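Local coordinates for glycosyltransferase (Rickettsia africae, PDB 7MI0), which probably transfers a sugar from an activated donor to an acceptor, as expected of a two-domain glycosyltransferase of the GT-B fold, at residues T22-V27 with Y100-V105; L87-L92 with A113-L118; I104-S109 with K126-F131; K153-V158 with D175-I180. All blocks are in the same frame, centred on the assembly; numbering follows the deposited sequence.

Overall arrangement
From the N terminus, contact 1 pairs strand 22-26 with the start of strand 104-107 and closes a loop of 72 residues. Contact 2 packs helix 83-100 on helix 114-122; its first segment lies inside that loop and its second beyond it, so contacts 1 and 2 cross. Contact 3 continues from the same strand, sharing I104 and V105 with contact 1, and its segments alternate with those of contact 2. Contact 4 follows in series, joining strands 154-157 and 177-179. Contacts 1, 3 and 4 thus form three of the strand pairings of one seven-stranded parallel sheet, strand order 3-2-1-4-5-6-7, while contact 2 joins two helices packed on one face of it.

Contact 1 of 4, residues T22-V27 with Y100-V105; sequences TILQVV and YNVDIV
T22 lays its CG2 methyl against V102, whose CG2 lies 3.8 Å from T22 CG2, the two side chains crossing at about a right angle. T22 OG1 is anti to the carbonyl carbon (chi1 -56°), which leaves CG2 anti to the backbone N, and the loop that leads from helix 83-100 into the strand passes beside it. D103 grips T22 at both its backbone N and its O. T22 N donates to D103 OD2 at 3.2 Å, through the anti lone pair of the carboxylate, and D103 N returns a bond of 3.0 Å to T22 O within the carbonyl plane. I104 N adds a weak bond to the same T22 O, so one carbonyl serves two successive amides where the loop straightens. Farther on the pairing is regular: L24 N reaches I104 O at 3.1 Å, nearly along the C=O axis.

The side chains divide between two faces. On one, I23 and I104 run alongside each other in the same direction, with I23 CD1 3.8 Å from I104 CB; Y389 of helix 378-393 touches both. On the other, L24 CB lies 3.8 Å from V102 CG1, and L24 CD2 is 4.1 Å from V105 CG2, again alongside. V26 extends that row, crossing V105 obliquely. Helix 83-100 covers this face, I97 touching V102 and V105 while I93 and I96 meet L24. Parallel pairing of I23 with I104 and L24 with V105 joins strands 22-26 and 104-107, the adjacency at which strand order reverses in a Rossmann-like domain of the GT-B fold.

Contact 2 of 4, residues L87-L92 with A113-L118; sequences LNNAKL and AWSSYL
L87 and L118 cross obliquely at their tips, one methyl of each meeting the other between two helices of the Rossmann-like domain. Both side chains have CG anti to the carbonyl carbon, and this brings L87 CD2 to 3.7 Å from L118 CD1 even though the CB of L87 starts off away from the neighbouring helix. Between the helices lies A90, whose CB points at segment 113-118 and is 3.6 Å from L118 CB. The axes of 87-92 and 114-118 approach to 7.8 Å at an angle of 49°, a close crossing made by small residues: A90 and S115 are the nearest pair, their CA atoms 4.3 Å apart.

S115 also points toward the other helix. Its hydroxyl, anti to the carbonyl carbon, is hydrogen-bonded to the backbone O of I86, one turn before A90 on helix 83-100, so the serine links the helices while its OG rests on N89 CB. The amide end of N89 is held elsewhere, ND2 bonding to N77 O. On the sheet side, S116 of the same helix touches V105 and T107. S115 O rests against the A90 CB methyl, 3.3 Å away.

Contact 3 of 4, residues I104-S109 with K126-F131; sequences IVHTRS and KFLTTF
H106 and T130 make the side-chain hydrogen bond of this contact, H106 NE2 lying 2.7 Å from T130 OG1. The hydroxyl sits at the edge of the imidazole, in its plane, and the bond is almost straight at 175°; either group could donate. The other ring nitrogen, ND1, is hydrogen-bonded to Y389 OH of helix 378-393, so both nitrogens are engaged and the ring's rotation is fixed. Four backbone bonds flank this pair, nearly along their C=O axes, from V105 N to K126 O at 2.7 Å through to T130 N and T107 O at 3.1 Å.

Packing follows from the same register. With H106 CG anti to the backbone N (chi1 -170°), the ring runs alongside L128, whose CD2 stands 3.8 Å from the ring centroid, over one face in a CH-pi contact. H106 CE1 in turn lies over a face of the R108 guanidinium, whose NE bonds to H132 NE2. On the reverse face T107 CG2 meets F127 CE1 at 3.6 Å, their side chains crossing at about a right angle. Within this beta-alpha-beta unit, two hydroxyl partners satisfy H106 with either neutral tautomer still possible, and the nearby guanidinium would tend to disfavour its protonation.

Contact 4 of 4, residues K153-V158 with D175-I180; sequences KKVVAV and DKIVVI
V155 and I177 run alongside each other in the same direction, in a parallel strand pair that closes a beta-alpha-beta unit at the edge of the Rossmann-like sheet. With CG1 anti to the carbonyl carbon, V155 CG2 falls in the crowded position between backbone N and carbonyl carbon, 3.7 Å from I177 CG1. On the reverse face, where V156 pairs with V178, I180 from just past the strand crosses V156 obliquely: I180 CD1 reaches both valine methyls, 3.8 Å from V156 CG1.

Four backbone bonds set this register. V178 N to V155 O, 2.8 Å, runs nearly along the C=O axis. The amides of V155 and A157 instead sit above the planes of the K176 and V178 carbonyls, in a pair whose axes diverge by 33°. Around the pair, helix 160-168 covers the V155 and I177 face, with L167 and K163 touching I177, and helix 378-393 the other, where M381 and K384 meet I180. Before the strands, K176 NZ bonds to L150 O and K153 NZ to M149 O. K154 is bent at chi2 and chi4, its CD passing V178 CG2, and reaches across to 175-180 so that K154 NZ donates in the carbonyl plane to D175 O at 3.0 Å.

Contact 1 of 4, residues T22-V27 with Y100-V105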
# COMPACT_ATOMS: atom_id res chain seq x y z
N THR A 22 3.38 -9.69 -23.58
CA THR A 22 2.22 -8.81 -23.51
C THR A 22 1.47 -9.13 -22.22
O THR A 22 0.93 -10.24 -22.07
CB THR A 22 1.33 -8.97 -24.74
OG1 THR A 22 2.11 -8.75 -25.92
CG2 THR A 22 0.19 -7.96 -24.69
N ILE A 23 1.43 -8.17 -21.30
CA ILE A 23 0.81 -8.36 -20.00
C ILE A 23 -0.44 -7.49 -19.94
O ILE A 23 -0.35 -6.26 -20.02
CB ILE A 23 1.77 -8.01 -18.85
CG1 ILE A 23 3.08 -8.78 -19.00
CG2 ILE A 23 1.09 -8.30 -17.52
CD1 ILE A 23 2.90 -10.29 -19.05
N LEU A 24 -1.59 -8.13 -19.80
CA LEU A 24 -2.86 -7.46 -19.64
C LEU A 24 -3.23 -7.48 -18.15
O LEU A 24 -3.38 -8.55 -17.57
CB LEU A 24 -3.94 -8.14 -20.48
CG LEU A 24 -5.42 -7.76 -20.32
CD1 LEU A 24 -5.63 -6.28 -20.50
CD2 LEU A 24 -6.26 -8.54 -21.31
N GLN A 25 -3.32 -6.30 -17.55
CA GLN A 25 -3.73 -6.17 -16.15
C GLN A 25 -5.18 -5.71 -16.08
O GLN A 25 -5.60 -4.82 -16.82
CB GLN A 25 -2.84 -5.18 -15.39
CG GLN A 25 -1.36 -5.51 -15.42
CD GLN A 25 -0.57 -4.71 -14.39
OE1 GLN A 25 -0.65 -4.98 -13.20
NE2 GLN A 25 0.17 -3.71 -14.85
N VAL A 26 -5.94 -6.32 -15.17
CA VAL A 26 -7.35 -6.00 -14.98
C VAL A 26 -7.50 -5.39 -13.59
O VAL A 26 -7.17 -6.03 -12.59
CB VAL A 26 -8.24 -7.25 -15.14
CG1 VAL A 26 -9.70 -6.85 -15.24
CG2 VAL A 26 -7.81 -8.06 -16.35
N VAL A 27 -7.99 -4.15 -13.54
CA VAL A 27 -8.12 -3.40 -12.29
C VAL A 27 -9.60 -3.24 -11.98
O VAL A 27 -10.37 -2.85 -12.86
CB VAL A 27 -7.44 -2.02 -12.39
CG1 VAL A 27 -7.52 -1.30 -11.06
CG2 VAL A 27 -6.01 -2.17 -12.83
N TYR A 100 -4.03 -8.91 -29.32
CA TYR A 100 -2.70 -8.45 -28.95
C TYR A 100 -1.77 -9.59 -28.57
O TYR A 100 -0.67 -9.33 -28.07
CB TYR A 100 -2.81 -7.46 -27.79
CG TYR A 100 -3.73 -6.30 -28.08
CD1 TYR A 100 -3.30 -5.21 -28.83
CD2 TYR A 100 -5.04 -6.30 -27.62
CE1 TYR A 100 -4.14 -4.14 -29.11
CE2 TYR A 100 -5.90 -5.23 -27.89
CZ TYR A 100 -5.44 -4.16 -28.63
OH TYR A 100 -6.28 -3.10 -28.91
N ASN A 101 -2.17 -10.84 -28.82
CA ASN A 101 -1.39 -12.02 -28.45
C ASN A 101 -0.91 -11.92 -27.00
O ASN A 101 0.28 -12.03 -26.70
CB ASN A 101 -0.22 -12.24 -29.41
CG ASN A 101 -0.65 -12.31 -30.86
OD1 ASN A 101 -1.14 -13.34 -31.32
ND2 ASN A 101 -0.48 -11.21 -31.59
N VAL A 102 -1.87 -11.69 -26.10
CA VAL A 102 -1.56 -11.52 -24.69
C VAL A 102 -1.02 -12.83 -24.13
O VAL A 102 -1.59 -13.90 -24.35
CB VAL A 102 -2.81 -11.06 -23.93
CG1 VAL A 102 -2.58 -11.11 -22.43
CG2 VAL A 102 -3.20 -9.65 -24.36
N ASP A 103 0.09 -12.74 -23.40
CA ASP A 103 0.73 -13.91 -22.81
C ASP A 103 0.22 -14.22 -21.41
O ASP A 103 0.11 -15.39 -21.03
CB ASP A 103 2.24 -13.71 -22.79
CG ASP A 103 2.84 -13.70 -24.18
OD1 ASP A 103 2.59 -14.66 -24.94
OD2 ASP A 103 3.55 -12.72 -24.52
N ILE A 104 -0.10 -13.19 -20.62
CA ILE A 104 -0.56 -13.36 -19.25
C ILE A 104 -1.67 -12.35 -18.99
O ILE A 104 -1.54 -11.18 -19.35
CB ILE A 104 0.57 -13.16 -18.23
CG1 ILE A 104 1.60 -14.28 -18.32
CG2 ILE A 104 0.01 -13.06 -16.82
CD1 ILE A 104 2.83 -13.99 -17.49
N VAL A 105 -2.76 -12.80 -18.39
CA VAL A 105 -3.76 -11.91 -17.83
C VAL A 105 -3.56 -11.88 -16.32
O VAL A 105 -3.57 -12.92 -15.66
CB VAL A 105 -5.19 -12.36 -18.19
CG1 VAL A 105 -6.19 -11.51 -17.42
CG2 VAL A 105 -5.41 -12.24 -19.68

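Contact 2 of 4, residues L87-L92 with A113-L118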
# COMPACT_ATOMS: atom_id res chain seq x y z
N LEU A 87 -20.17 -13.73 -18.96
CA LEU A 87 -19.83 -14.46 -20.18
C LEU A 87 -19.48 -13.52 -21.32
O LEU A 87 -18.60 -13.83 -22.13
CB LEU A 87 -20.98 -15.38 -20.58
CG LEU A 87 -21.22 -16.60 -19.70
CD1 LEU A 87 -22.44 -17.36 -20.18
CD2 LEU A 87 -20.00 -17.51 -19.72
N ASN A 88 -20.15 -12.38 -21.40
CA ASN A 88 -19.89 -11.47 -22.51
C ASN A 88 -18.60 -10.68 -22.29
O ASN A 88 -17.84 -10.46 -23.24
CB ASN A 88 -21.06 -10.52 -22.71
CG ASN A 88 -20.92 -9.68 -23.95
OD1 ASN A 88 -21.02 -10.19 -25.07
ND2 ASN A 88 -20.66 -8.39 -23.77
N ASN A 89 -18.34 -10.24 -21.06
CA ASN A 89 -17.03 -9.66 -20.76
C ASN A 89 -15.93 -10.67 -21.04
O ASN A 89 -14.90 -10.32 -21.63
CB ASN A 89 -16.97 -9.19 -19.30
CG ASN A 89 -17.67 -7.85 -19.08
OD1 ASN A 89 -17.89 -7.08 -20.02
ND2 ASN A 89 -18.02 -7.57 -17.83
N ALA A 90 -16.13 -11.92 -20.64
CA ALA A 90 -15.14 -12.95 -20.92
C ALA A 90 -14.87 -13.06 -22.42
O ALA A 90 -13.72 -13.27 -22.83
CB ALA A 90 -15.59 -14.29 -20.35
N LYS A 91 -15.91 -12.92 -23.24
CA LYS A 91 -15.70 -12.93 -24.69
C LYS A 91 -14.90 -11.71 -25.13
O LYS A 91 -13.97 -11.84 -25.93
CB LYS A 91 -17.05 -12.99 -25.42
N LEU A 92 -15.24 -10.53 -24.61
CA LEU A 92 -14.52 -9.32 -24.99
C LEU A 92 -13.04 -9.43 -24.64
O LEU A 92 -12.17 -9.13 -25.46
CB LEU A 92 -15.15 -8.10 -24.32
CG LEU A 92 -16.61 -7.78 -24.64
CD1 LEU A 92 -17.15 -6.75 -23.65
CD2 LEU A 92 -16.76 -7.27 -26.06
N ALA A 113 -11.79 -13.37 -10.35
CA ALA A 113 -12.01 -12.60 -11.58
C ALA A 113 -12.71 -13.50 -12.59
O ALA A 113 -12.09 -14.05 -13.51
CB ALA A 113 -10.70 -12.06 -12.11
N TRP A 114 -14.02 -13.64 -12.43
CA TRP A 114 -14.80 -14.57 -13.23
C TRP A 114 -14.53 -14.39 -14.73
O TRP A 114 -14.12 -15.33 -15.41
CB TRP A 114 -16.30 -14.40 -12.95
CG TRP A 114 -16.70 -14.55 -11.51
CD1 TRP A 114 -17.28 -13.60 -10.72
CD2 TRP A 114 -16.58 -15.73 -10.69
NE1 TRP A 114 -17.52 -14.11 -9.47
CE2 TRP A 114 -17.10 -15.41 -9.42
CE3 TRP A 114 -16.08 -17.01 -10.91
CZ2 TRP A 114 -17.14 -16.33 -8.38
CZ3 TRP A 114 -16.12 -17.93 -9.87
CH2 TRP A 114 -16.64 -17.58 -8.62
N SER A 115 -14.76 -13.18 -15.24
CA SER A 115 -14.65 -12.96 -16.68
C SER A 115 -13.23 -13.20 -17.18
O SER A 115 -13.04 -13.77 -18.26
CB SER A 115 -15.12 -11.55 -17.03
OG SER A 115 -16.46 -11.34 -16.65
N SER A 116 -12.23 -12.77 -16.42
CA SER A 116 -10.85 -12.94 -16.86
C SER A 116 -10.44 -14.41 -16.83
O SER A 116 -9.75 -14.88 -17.74
CB SER A 116 -9.91 -12.12 -15.98
OG SER A 116 -10.36 -10.78 -15.89
N TYR A 117 -10.85 -15.14 -15.80
CA TYR A 117 -10.55 -16.57 -15.71
C TYR A 117 -11.13 -17.34 -16.89
O TYR A 117 -10.48 -18.23 -17.44
CB TYR A 117 -11.08 -17.13 -14.39
CG TYR A 117 -11.03 -18.63 -14.31
CD1 TYR A 117 -9.85 -19.29 -14.01
CD2 TYR A 117 -12.17 -19.40 -14.54
CE1 TYR A 117 -9.79 -20.67 -13.95
CE2 TYR A 117 -12.12 -20.78 -14.48
CZ TYR A 117 -10.93 -21.41 -14.18
OH TYR A 117 -10.88 -22.78 -14.11
N LEU A 118 -12.36 -17.01 -17.29
CA LEU A 118 -12.92 -17.65 -18.47
C LEU A 118 -12.12 -17.29 -19.72
O LEU A 118 -11.90 -18.15 -20.58
CB LEU A 118 -14.39 -17.25 -18.63
CG LEU A 118 -15.39 -17.83 -17.62
CD1 LEU A 118 -16.80 -17.32 -17.91
CD2 LEU A 118 -15.36 -19.34 -17.65

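Contact 3 of 4, residues I104-S109 with K126-F131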
# COMPACT_ATOMS: atom_id res chain seq x y z
N ILE A 104 -0.10 -13.19 -20.62
CA ILE A 104 -0.56 -13.36 -19.25
C ILE A 104 -1.67 -12.35 -18.99
O ILE A 104 -1.54 -11.18 -19.35
CB ILE A 104 0.57 -13.16 -18.23
CG1 ILE A 104 1.60 -14.28 -18.32
CG2 ILE A 104 0.01 -13.06 -16.82
CD1 ILE A 104 2.83 -13.99 -17.49
N VAL A 105 -2.76 -12.80 -18.39
CA VAL A 105 -3.76 -11.91 -17.83
C VAL A 105 -3.56 -11.88 -16.32
O VAL A 105 -3.57 -12.92 -15.66
CB VAL A 105 -5.19 -12.36 -18.19
CG1 VAL A 105 -6.19 -11.51 -17.42
CG2 VAL A 105 -5.41 -12.24 -19.68
N HIS A 106 -3.39 -10.67 -15.78
CA HIS A 106 -3.00 -10.44 -14.39
C HIS A 106 -4.15 -9.72 -13.70
O HIS A 106 -4.42 -8.55 -13.99
CB HIS A 106 -1.71 -9.62 -14.36
CG HIS A 106 -1.08 -9.51 -13.01
ND1 HIS A 106 0.18 -8.96 -12.83
CD2 HIS A 106 -1.52 -9.86 -11.78
CE1 HIS A 106 0.48 -8.99 -11.54
NE2 HIS A 106 -0.53 -9.53 -10.88
N THR A 107 -4.84 -10.41 -12.80
CA THR A 107 -6.01 -9.86 -12.12
C THR A 107 -5.67 -9.48 -10.69
O THR A 107 -4.99 -10.23 -9.97
CB THR A 107 -7.18 -10.85 -12.13
OG1 THR A 107 -6.92 -11.92 -11.20
CG2 THR A 107 -7.35 -11.45 -13.50
N ARG A 108 -6.15 -8.31 -10.27
CA ARG A 108 -5.97 -7.81 -8.92
C ARG A 108 -7.33 -7.50 -8.29
O ARG A 108 -7.49 -6.51 -7.58
CB ARG A 108 -5.07 -6.58 -8.92
CG ARG A 108 -4.17 -6.47 -10.15
CD ARG A 108 -3.20 -5.30 -10.04
NE ARG A 108 -2.06 -5.63 -9.20
CZ ARG A 108 -0.79 -5.58 -9.59
NH1 ARG A 108 -0.46 -5.14 -10.80
NH2 ARG A 108 0.16 -5.96 -8.75
N SER A 109 -8.31 -8.37 -8.54
CA SER A 109 -9.69 -8.21 -8.11
C SER A 109 -9.92 -8.82 -6.73
O SER A 109 -9.19 -9.72 -6.29
CB SER A 109 -10.63 -8.86 -9.13
OG SER A 109 -10.41 -8.33 -10.42
N LYS A 126 -2.21 -17.04 -19.86
CA LYS A 126 -2.05 -17.55 -18.51
C LYS A 126 -2.73 -16.62 -17.51
O LYS A 126 -3.00 -15.45 -17.80
CB LYS A 126 -0.56 -17.69 -18.16
CG LYS A 126 0.25 -18.48 -19.17
CD LYS A 126 -0.09 -19.95 -19.13
CE LYS A 126 0.91 -20.76 -19.94
NZ LYS A 126 0.73 -22.23 -19.74
N PHE A 127 -2.99 -17.15 -16.32
CA PHE A 127 -3.85 -16.52 -15.33
C PHE A 127 -3.06 -16.29 -14.05
O PHE A 127 -2.66 -17.26 -13.38
CB PHE A 127 -5.07 -17.39 -15.06
CG PHE A 127 -6.14 -16.73 -14.23
CD1 PHE A 127 -6.76 -15.58 -14.67
CD2 PHE A 127 -6.54 -17.29 -13.03
CE1 PHE A 127 -7.75 -14.97 -13.91
CE2 PHE A 127 -7.53 -16.69 -12.27
CZ PHE A 127 -8.14 -15.53 -12.71
N LEU A 128 -2.84 -15.03 -13.69
CA LEU A 128 -2.12 -14.67 -12.48
C LEU A 128 -3.01 -13.80 -11.60
O LEU A 128 -3.61 -12.84 -12.09
CB LEU A 128 -0.82 -13.92 -12.80
CG LEU A 128 -0.02 -13.49 -11.57
CD1 LEU A 128 0.28 -14.70 -10.68
CD2 LEU A 128 1.27 -12.78 -11.96
N THR A 129 -3.08 -14.14 -10.32
CA THR A 129 -3.84 -13.39 -9.33
C THR A 129 -2.89 -12.82 -8.28
O THR A 129 -2.02 -13.53 -7.77
CB THR A 129 -4.88 -14.28 -8.64
OG1 THR A 129 -5.68 -14.93 -9.63
CG2 THR A 129 -5.78 -13.46 -7.72
N THR A 130 -3.07 -11.54 -7.96
CA THR A 130 -2.41 -10.90 -6.82
C THR A 130 -3.48 -10.49 -5.82
O THR A 130 -4.47 -9.85 -6.19
CB THR A 130 -1.59 -9.68 -7.24
OG1 THR A 130 -0.61 -10.06 -8.21
CG2 THR A 130 -0.89 -9.07 -6.03
N PHE A 131 -3.28 -10.87 -4.56
CA PHE A 131 -4.19 -10.51 -3.47
C PHE A 131 -3.59 -9.31 -2.73
O PHE A 131 -2.59 -9.45 -2.03
CB PHE A 131 -4.39 -11.70 -2.53
CG PHE A 131 -5.01 -12.91 -3.20
CD1 PHE A 131 -4.22 -13.87 -3.81
CD2 PHE A 131 -6.39 -13.08 -3.21
CE1 PHE A 131 -4.79 -14.97 -4.43
CE2 PHE A 131 -6.95 -14.18 -3.82
CZ PHE A 131 -6.16 -15.13 -4.43

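Contact 4 of 4, residues K153-V158 with D175-I180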
# COMPACT_ATOMS: atom_id res chain seq x y z
N LYS A 153 -1.37 -23.01 -11.60
CA LYS A 153 -1.33 -21.56 -11.58
C LYS A 153 -0.58 -21.11 -10.35
O LYS A 153 -0.28 -21.89 -9.44
CB LYS A 153 -2.75 -20.97 -11.61
CG LYS A 153 -3.61 -21.56 -12.72
CD LYS A 153 -4.77 -20.67 -13.10
CE LYS A 153 -5.38 -21.10 -14.42
NZ LYS A 153 -5.80 -22.53 -14.39
N LYS A 154 -0.24 -19.82 -10.32
CA LYS A 154 0.39 -19.20 -9.17
C LYS A 154 -0.46 -18.02 -8.71
O LYS A 154 -1.27 -17.48 -9.46
CB LYS A 154 1.82 -18.74 -9.48
CG LYS A 154 2.77 -19.87 -9.80
CD LYS A 154 3.78 -20.07 -8.70
CE LYS A 154 4.63 -21.31 -8.92
NZ LYS A 154 3.81 -22.55 -8.79
N VAL A 155 -0.27 -17.63 -7.45
CA VAL A 155 -0.90 -16.45 -6.89
C VAL A 155 0.16 -15.63 -6.18
O VAL A 155 1.18 -16.15 -5.73
CB VAL A 155 -2.05 -16.79 -5.92
CG1 VAL A 155 -3.23 -17.41 -6.68
CG2 VAL A 155 -1.55 -17.74 -4.84
N VAL A 156 -0.08 -14.32 -6.08
CA VAL A 156 0.85 -13.40 -5.44
C VAL A 156 0.17 -12.78 -4.23
O VAL A 156 -0.95 -12.28 -4.32
CB VAL A 156 1.33 -12.31 -6.42
CG1 VAL A 156 2.04 -11.21 -5.67
CG2 VAL A 156 2.25 -12.90 -7.46
N ALA A 157 0.86 -12.82 -3.09
CA ALA A 157 0.45 -12.11 -1.89
C ALA A 157 1.37 -10.92 -1.67
O ALA A 157 2.60 -11.05 -1.75
CB ALA A 157 0.48 -13.04 -0.67
N VAL A 158 0.78 -9.75 -1.39
CA VAL A 158 1.55 -8.53 -1.19
C VAL A 158 2.23 -8.48 0.16
O VAL A 158 2.95 -7.51 0.44
CB VAL A 158 0.67 -7.26 -1.30
CG1 VAL A 158 -0.08 -7.22 -2.62
CG2 VAL A 158 -0.29 -7.19 -0.12
N ASP A 175 2.96 -24.00 -2.48
CA ASP A 175 3.83 -23.90 -3.64
C ASP A 175 3.16 -23.15 -4.79
O ASP A 175 3.74 -23.01 -5.87
CB ASP A 175 4.27 -25.29 -4.11
CG ASP A 175 3.11 -26.28 -4.16
OD1 ASP A 175 2.68 -26.73 -3.08
OD2 ASP A 175 2.64 -26.59 -5.27
N LYS A 176 1.93 -22.70 -4.56
CA LYS A 176 1.25 -21.80 -5.48
C LYS A 176 1.44 -20.34 -5.12
O LYS A 176 1.26 -19.47 -5.99
CB LYS A 176 -0.25 -22.11 -5.50
CG LYS A 176 -0.62 -23.45 -6.13
CD LYS A 176 -2.12 -23.57 -6.24
CE LYS A 176 -2.56 -25.00 -6.53
NZ LYS A 176 -2.07 -25.47 -7.85
N ILE A 177 1.81 -20.04 -3.87
CA ILE A 177 1.80 -18.67 -3.35
C ILE A 177 3.21 -18.10 -3.41
O ILE A 177 4.14 -18.65 -2.82
CB ILE A 177 1.28 -18.62 -1.91
CG1 ILE A 177 -0.08 -19.32 -1.79
CG2 ILE A 177 1.19 -17.17 -1.45
CD1 ILE A 177 -0.56 -19.45 -0.36
N VAL A 178 3.34 -16.98 -4.10
CA VAL A 178 4.59 -16.23 -4.19
C VAL A 178 4.37 -14.89 -3.51
O VAL A 178 3.41 -14.18 -3.83
CB VAL A 178 5.01 -16.05 -5.66
CG1 VAL A 178 6.20 -15.13 -5.77
CG2 VAL A 178 5.32 -17.40 -6.29
N VAL A 179 5.24 -14.54 -2.57
CA VAL A 179 5.15 -13.26 -1.89
C VAL A 179 5.98 -12.23 -2.66
O VAL A 179 7.15 -12.47 -2.98
CB VAL A 179 5.63 -13.36 -0.44
CG1 VAL A 179 5.38 -12.05 0.30
CG2 VAL A 179 4.94 -14.52 0.26
N ILE A 180 5.36 -11.09 -2.96
CA ILE A 180 6.05 -9.95 -3.57
C ILE A 180 5.72 -8.74 -2.70
O ILE A 180 4.72 -8.05 -2.92
CB ILE A 180 5.62 -9.71 -5.03
CG1 ILE A 180 5.79 -10.99 -5.85
CG2 ILE A 180 6.42 -8.57 -5.64
CD1 ILE A 180 5.40 -10.82 -7.30